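Local coordinates for protein putative alkaline phosphatase (Pseudomonas fluorescens, PDB 4F1V) that binds phosphate with high affinity in the periplasm, as the solute-binding component of what is probably a PstSACB-type ABC transporter for phosphate import, at residues 147-150 with 151-155; 239-243 with 244-248. One frame throughout, in Å; residues are numbered along the deposited sequence.

Contact 1: residues 147-150 with 151-155; sequences GTTE and LFTRF. With PI (hydrogenphosphate ion), chain B.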
ATOM      1  N   GLY A 147       0.937  -1.656  -5.913  1.00  3.19           N
ATOM      2  CA  GLY A 147       1.572  -1.162  -4.707  1.00  3.01           C
ATOM      3  C   GLY A 147       1.827  -2.246  -3.667  1.00  2.92           C
ATOM      4  O   GLY A 147       2.816  -2.139  -2.899  1.00  3.52           O
ATOM      5  N   THR A 148       0.987  -3.261  -3.581  1.00  2.99           N
ATOM      6  CA  THR A 148       1.268  -4.403  -2.721  1.00  2.66           C
ATOM      7  C   THR A 148       2.598  -5.039  -3.143  1.00  2.98           C
ATOM      8  O   THR A 148       3.474  -5.378  -2.316  1.00  3.41           O
ATOM      9  CB  THR A 148       0.171  -5.449  -2.730  1.00  3.06           C
ATOM     10  OG1 THR A 148      -1.116  -4.837  -2.488  1.00  2.99           O
ATOM     11  CG2 THR A 148       0.394  -6.481  -1.622  1.00  3.61           C
ATOM     12  N   THR A 149       2.784  -5.197  -4.456  1.00  3.13           N
ATOM     13  CA  THR A 149       4.076  -5.692  -4.964  1.00  3.10           C
ATOM     14  C   THR A 149       5.207  -4.765  -4.526  1.00  3.05           C
ATOM     15  O   THR A 149       6.282  -5.274  -4.125  1.00  3.57           O
ATOM     16  CB  THR A 149       4.078  -5.815  -6.498  1.00  3.26           C
ATOM     17  OG1 THR A 149       3.096  -6.803  -6.842  1.00  3.59           O
ATOM     18  CG2 THR A 149       5.461  -6.219  -7.029  1.00  3.78           C
ATOM     19  N   GLU A 150       5.045  -3.443  -4.639  1.00  2.96           N
ATOM     20  CA  GLU A 150       6.129  -2.547  -4.229  1.00  3.26           C
ATOM     21  C   GLU A 150       6.447  -2.753  -2.729  1.00  3.22           C
ATOM     22  O   GLU A 150       7.622  -2.872  -2.346  1.00  3.39           O
ATOM     23  CB  GLU A 150       5.767  -1.095  -4.555  1.00  3.46           C
ATOM     24  CG  GLU A 150       6.953  -0.144  -4.275  1.00  4.27           C
ATOM     25  CD  GLU A 150       6.665   1.269  -4.780  1.00  3.98           C
ATOM     26  OE1 GLU A 150       6.512   1.442  -6.011  1.00  4.21           O
ATOM     27  OE2 GLU A 150       6.593   2.218  -3.924  1.00  4.00           O
ATOM     28  N   LEU A 151       5.422  -2.780  -1.872  1.00  3.35           N
ATOM     29  CA  LEU A 151       5.673  -2.945  -0.441  1.00  3.48           C
ATOM     30  C   LEU A 151       6.404  -4.270  -0.147  1.00  3.22           C
ATOM     31  O   LEU A 151       7.281  -4.346   0.721  1.00  3.72           O
ATOM     32  CB  LEU A 151       4.355  -2.896   0.353  1.00  3.18           C
ATOM     33  CG  LEU A 151       3.661  -1.537   0.398  1.00  3.80           C
ATOM     34  CD1 LEU A 151       2.357  -1.670   1.151  1.00  5.89           C
ATOM     35  CD2 LEU A 151       4.564  -0.475   1.006  1.00  5.34           C
ATOM     36  N   PHE A 152       5.990  -5.325  -0.825  1.00  3.23           N
ATOM     37  CA  PHE A 152       6.569  -6.676  -0.607  1.00  3.06           C
ATOM     38  C   PHE A 152       8.011  -6.780  -1.138  1.00  3.49           C
ATOM     39  O   PHE A 152       8.875  -7.329  -0.467  1.00  3.60           O
ATOM     40  CB  PHE A 152       5.643  -7.708  -1.252  1.00  3.28           C
ATOM     41  CG  PHE A 152       6.069  -9.155  -1.020  1.00  3.86           C
ATOM     42  CD1 PHE A 152       6.281  -9.669   0.240  1.00  4.60           C
ATOM     43  CD2 PHE A 152       6.223 -10.003  -2.100  1.00  4.62           C
ATOM     44  CE1 PHE A 152       6.625 -10.978   0.476  1.00  5.45           C
ATOM     45  CE2 PHE A 152       6.572 -11.345  -1.897  1.00  5.61           C
ATOM     46  CZ  PHE A 152       6.760 -11.834  -0.645  1.00  6.07           C
ATOM     47  N   THR A 153       8.217  -6.273  -2.344  1.00  3.50           N
ATOM     48  CA  THR A 153       9.564  -6.341  -2.924  1.00  3.26           C
ATOM     49  C   THR A 153      10.535  -5.428  -2.213  1.00  3.63           C
ATOM     50  O   THR A 153      11.736  -5.724  -2.200  1.00  4.05           O
ATOM     51  CB  THR A 153       9.563  -6.120  -4.441  1.00  4.09           C
ATOM     52  OG1 THR A 153       9.115  -4.775  -4.772  1.00  4.08           O
ATOM     53  CG2 THR A 153       8.779  -7.166  -5.172  1.00  4.29           C
ATOM     54  N   ARG A 154      10.092  -4.358  -1.541  0.80  3.58           N
ATOM     55  CA  ARG A 154      11.005  -3.629  -0.637  0.80  3.91           C
ATOM     56  C   ARG A 154      11.580  -4.567   0.405  0.80  3.95           C
ATOM     57  O   ARG A 154      12.776  -4.505   0.762  0.80  4.05           O
ATOM     58  CB  ARG A 154      10.296  -2.433   0.014  0.80  3.72           C
ATOM     59  CG  ARG A 154      10.059  -1.279  -0.986  0.80  2.91           C
ATOM     60  CD  ARG A 154       9.470  -0.043  -0.270  0.80  4.15           C
ATOM     61  NE  ARG A 154       9.065   1.008  -1.152  0.80  3.73           N
ATOM     62  CZ  ARG A 154       9.874   1.755  -1.914  0.80  3.83           C
ATOM     63  NH1 ARG A 154      11.175   1.691  -1.753  0.80  4.84           N
ATOM     64  NH2 ARG A 154       9.311   2.642  -2.757  0.80  5.11           N
ATOM     65  N   PHE A 155      10.720  -5.434   0.981  1.00  3.95           N
ATOM     66  CA  PHE A 155      11.154  -6.340   2.062  1.00  3.84           C
ATOM     67  C   PHE A 155      12.131  -7.383   1.486  1.00  3.88           C
ATOM     68  O   PHE A 155      13.216  -7.644   2.025  1.00  4.61           O
ATOM     69  CB  PHE A 155       9.944  -7.001   2.722  1.00  3.87           C
ATOM     70  CG  PHE A 155      10.342  -7.902   3.856  1.00  4.34           C
ATOM     71  CD1 PHE A 155      10.657  -7.345   5.088  1.00  4.69           C
ATOM     72  CD2 PHE A 155      10.410  -9.280   3.764  1.00  5.10           C
ATOM     73  CE1 PHE A 155      11.017  -8.122   6.177  1.00  5.18           C
ATOM     74  CE2 PHE A 155      10.786 -10.086   4.840  1.00  5.74           C
ATOM     75  CZ  PHE A 155      11.081  -9.498   6.039  1.00  5.71           C
TER
HETATM   76  P    PI B1401      -2.560  -2.491  -5.149  1.00  2.78           P
HETATM   77  O1   PI B1401      -1.806  -1.446  -5.970  1.00  2.77           O
HETATM   78  O2   PI B1401      -3.869  -2.897  -5.830  1.00  3.22           O
HETATM   79  O3   PI B1401      -1.665  -3.708  -4.884  1.00  3.08           O
HETATM   80  O4   PI B1401      -2.946  -1.852  -3.785  1.00  3.15           O
HETATM   81  O   HOH W   1       5.671   1.527  -1.467  0.50  5.05           O
HETATM   82  O   HOH W   2       6.433   1.742  -1.137  0.50  9.23           O

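Contact 2: residues 239-243 with 244-248; sequences GVSPA and AANVS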
ATOM      1  N   GLY A 239       7.824 -17.315  14.696  1.00  8.75           N
ATOM      2  CA  GLY A 239       7.367 -16.099  14.035  1.00  7.42           C
ATOM      3  C   GLY A 239       6.013 -15.648  14.569  1.00  7.36           C
ATOM      4  O   GLY A 239       5.477 -16.266  15.484  1.00  9.83           O
ATOM      5  N   VAL A 240       5.429 -14.584  14.040  0.50  7.74           N
ATOM      6  CA  VAL A 240       4.112 -14.112  14.482  0.50  5.88           C
ATOM      7  C   VAL A 240       3.331 -13.818  13.180  0.50  5.53           C
ATOM      8  O   VAL A 240       3.805 -13.827  12.052  0.50  5.85           O
ATOM      9  CB  VAL A 240       4.181 -12.858  15.427  0.50  6.11           C
ATOM     10  CG1 VAL A 240       5.106 -13.155  16.631  0.50  6.80           C
ATOM     11  CG2 VAL A 240       4.738 -11.663  14.580  0.50  5.78           C
ATOM     12  N   SER A 241       2.080 -13.489  13.493  1.00  6.56           N
ATOM     13  CA  SER A 241       1.087 -13.241  12.442  1.00  5.36           C
ATOM     14  C   SER A 241       1.106 -11.787  11.913  1.00  4.43           C
ATOM     15  O   SER A 241       1.622 -10.890  12.585  1.00  4.85           O
ATOM     16  CB  SER A 241      -0.331 -13.515  12.957  1.00  6.17           C
ATOM     17  OG  SER A 241      -0.716 -12.376  13.721  1.00  6.16           O
ATOM     18  N   PRO A 242       0.467 -11.532  10.764  1.00  4.44           N
ATOM     19  CA  PRO A 242       0.421 -10.177  10.189  1.00  4.46           C
ATOM     20  C   PRO A 242      -0.743  -9.350  10.697  1.00  4.42           C
ATOM     21  O   PRO A 242      -1.115  -8.331  10.092  1.00  5.07           O
ATOM     22  CB  PRO A 242       0.275 -10.465   8.688  1.00  4.40           C
ATOM     23  CG  PRO A 242      -0.552 -11.738   8.631  1.00  4.24           C
ATOM     24  CD  PRO A 242       0.030 -12.577   9.785  1.00  5.00           C
ATOM     25  N   ALA A 243      -1.329  -9.727  11.829  1.00  4.56           N
ATOM     26  CA  ALA A 243      -2.331  -8.873  12.475  1.00  5.02           C
ATOM     27  C   ALA A 243      -1.791  -7.466  12.657  1.00  4.69           C
ATOM     28  O   ALA A 243      -0.606  -7.272  12.938  1.00  5.13           O
ATOM     29  CB  ALA A 243      -2.736  -9.473  13.782  1.00  5.76           C
ATOM     30  N   ALA A 244      -2.654  -6.470  12.539  1.00  4.80           N
ATOM     31  CA  ALA A 244      -2.238  -5.071  12.698  1.00  5.25           C
ATOM     32  C   ALA A 244      -1.540  -4.814  14.000  1.00  5.48           C
ATOM     33  O   ALA A 244      -0.588  -4.021  14.050  1.00  6.22           O
ATOM     34  CB  ALA A 244      -3.462  -4.146  12.507  1.00  6.50           C
ATOM     35  N   ALA A 245      -1.962  -5.448  15.086  1.00  6.20           N
ATOM     36  CA  ALA A 245      -1.320  -5.252  16.378  1.00  6.97           C
ATOM     37  C   ALA A 245       0.140  -5.624  16.377  1.00  6.37           C
ATOM     38  O   ALA A 245       0.923  -5.141  17.226  1.00  8.38           O
ATOM     39  CB  ALA A 245      -2.015  -6.099  17.489  1.00 10.18           C
ATOM     40  N   ASN A 246       0.553  -6.475  15.462  1.00  5.49           N
ATOM     41  CA  ASN A 246       1.940  -6.932  15.379  1.00  5.30           C
ATOM     42  C   ASN A 246       2.812  -6.011  14.516  1.00  4.73           C
ATOM     43  O   ASN A 246       4.038  -6.234  14.500  1.00  5.49           O
ATOM     44  CB  ASN A 246       2.024  -8.396  14.893  1.00  5.50           C
ATOM     45  CG  ASN A 246       1.361  -9.336  15.878  1.00  6.39           C
ATOM     46  OD1 ASN A 246       1.413  -9.070  17.095  1.00  9.98           O
ATOM     47  ND2 ASN A 246       0.821 -10.428  15.380  1.00  6.93           N
ATOM     48  N   VAL A 247       2.241  -5.007  13.868  1.00  4.91           N
ATOM     49  CA  VAL A 247       3.025  -3.990  13.154  1.00  4.73           C
ATOM     50  C   VAL A 247       2.771  -2.580  13.718  1.00  5.37           C
ATOM     51  O   VAL A 247       3.459  -1.633  13.312  1.00  5.54           O
ATOM     52  CB  VAL A 247       2.812  -3.970  11.608  1.00  4.90           C
ATOM     53  CG1 VAL A 247       3.345  -5.263  10.997  1.00  5.07           C
ATOM     54  CG2 VAL A 247       1.341  -3.735  11.264  1.00  5.56           C
ATOM     55  N   SER A 248       1.832  -2.413  14.665  1.00  5.75           N
ATOM     56  CA  SER A 248       1.477  -1.068  15.033  0.50  5.86           C
ATOM     57  C   SER A 248       2.582  -0.335  15.782  1.00  6.13           C
ATOM     58  O   SER A 248       2.736   0.885  15.574  1.00  6.08           O
ATOM     59  CB  SER A 248       0.181  -1.111  15.823  0.50  7.71           C
ATOM     60  OG  SER A 248       0.264  -1.947  16.951  0.50  8.65           O
TER

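Contact 1: residues 147-150 with 151-155
With E150 CG anti to the backbone N (chi1 -174°) and R154 CG anti to its own carbonyl carbon (chi1 -73°), the two side chains, one helical turn apart, run side by side in the same direction. Their ends form a salt bridge, E150 OE2 to R154 NH2 at 3.0 Å. NH2 meets OE2 from above the carboxylate plane, and the carboxylate and guanidinium planes stand 89° apart, so this is a single N-to-O contact and not a flat paired bridge. R154 has a second conformer; the bridge described is that of the given one. E150 reaches further: OE1 takes a bond from S64 OG and OE2 one from K65 N, tying this helix to the loop after strand 59-62. Were E150 replaced by an alanine, the side chain of S64 and the amide of K65 would probably lose their acceptor, and the R154 guanidinium would be freer to turn. On another side of the helix T149 O is gripped twice, by T153 N at 2.8 Å and T153 OG1 at 2.9 Å. The short threonine chain suits this place, since its hydroxyl folds back on the preceding turn while also serving T170 N, and T153 CG2 packs on T149 CG2 at 3.9 Å. At the helix start G147 N donates to phosphate O1 at 2.8 Å, and T148 holds O3 with both N (3.0 Å) and OG1 (2.7 Å). First-turn N-H groups thus face the anion, and the helix N-terminus is likely to add a favourable electrostatic pull on its charge.

Contact 2: residues 239-243 with 244-248
The backbone runs extended through V240 and S241, breaks at P242 and, after an extended A243, coils from A244 through two overlapping type I turns: N246 N bonds to A243 O at 2.9 Å, and V247 N to A244 O at 3.0 Å. N246 turns its side chain back over the preceding segment, with CG anti to the carbonyl carbon (chi1 -63°), and its ND2 reaches S241 O at 2.9 Å. That acceptor lies close to the plane of the amide, whereas ND2 approaches from above the S241 carbonyl plane. Asparagine suits the place because its short amide can span from the turn to the strand-like approach and carries a donor at its end. In the conformer given, V240 CB stands over the amide face at N246 ND2, 4.1 Å away. S241 OG bonds to D221 and weakly accepts from A243 N at 3.3 Å, a weak ST turn that draws the chain round P242. The proline ring itself packs against A96, V226 and Y288. The motif is thus a pair of consecutive type I turns, with an ST turn before them and an asparagine side chain tied back to the S241 carbonyl, in the loop that leads into helix 248-252.

Overall arrangement
Both contacts are local, each joining neighbouring residues of one continuous stretch, but they hold different elements. Contact 1 is buried, its centre about 8 Å from the centre of the chain, and charge and regular helical bonds dominate it. Its helix follows strand 138-142 of the four-stranded sheet, whereas E150 bonds to the loop after strand 59-62 of the five-stranded one, so the contact bridges the two lobes, consistent with a closed, phosphate-bound Venus flytrap. Contact 2, partly exposed, has its centre about 16 Å from that of the chain, in a loop leading into helix 248-252, and depends on turns and one neutral amide. The two contacts do not touch: their centres lie about 17 Å apart.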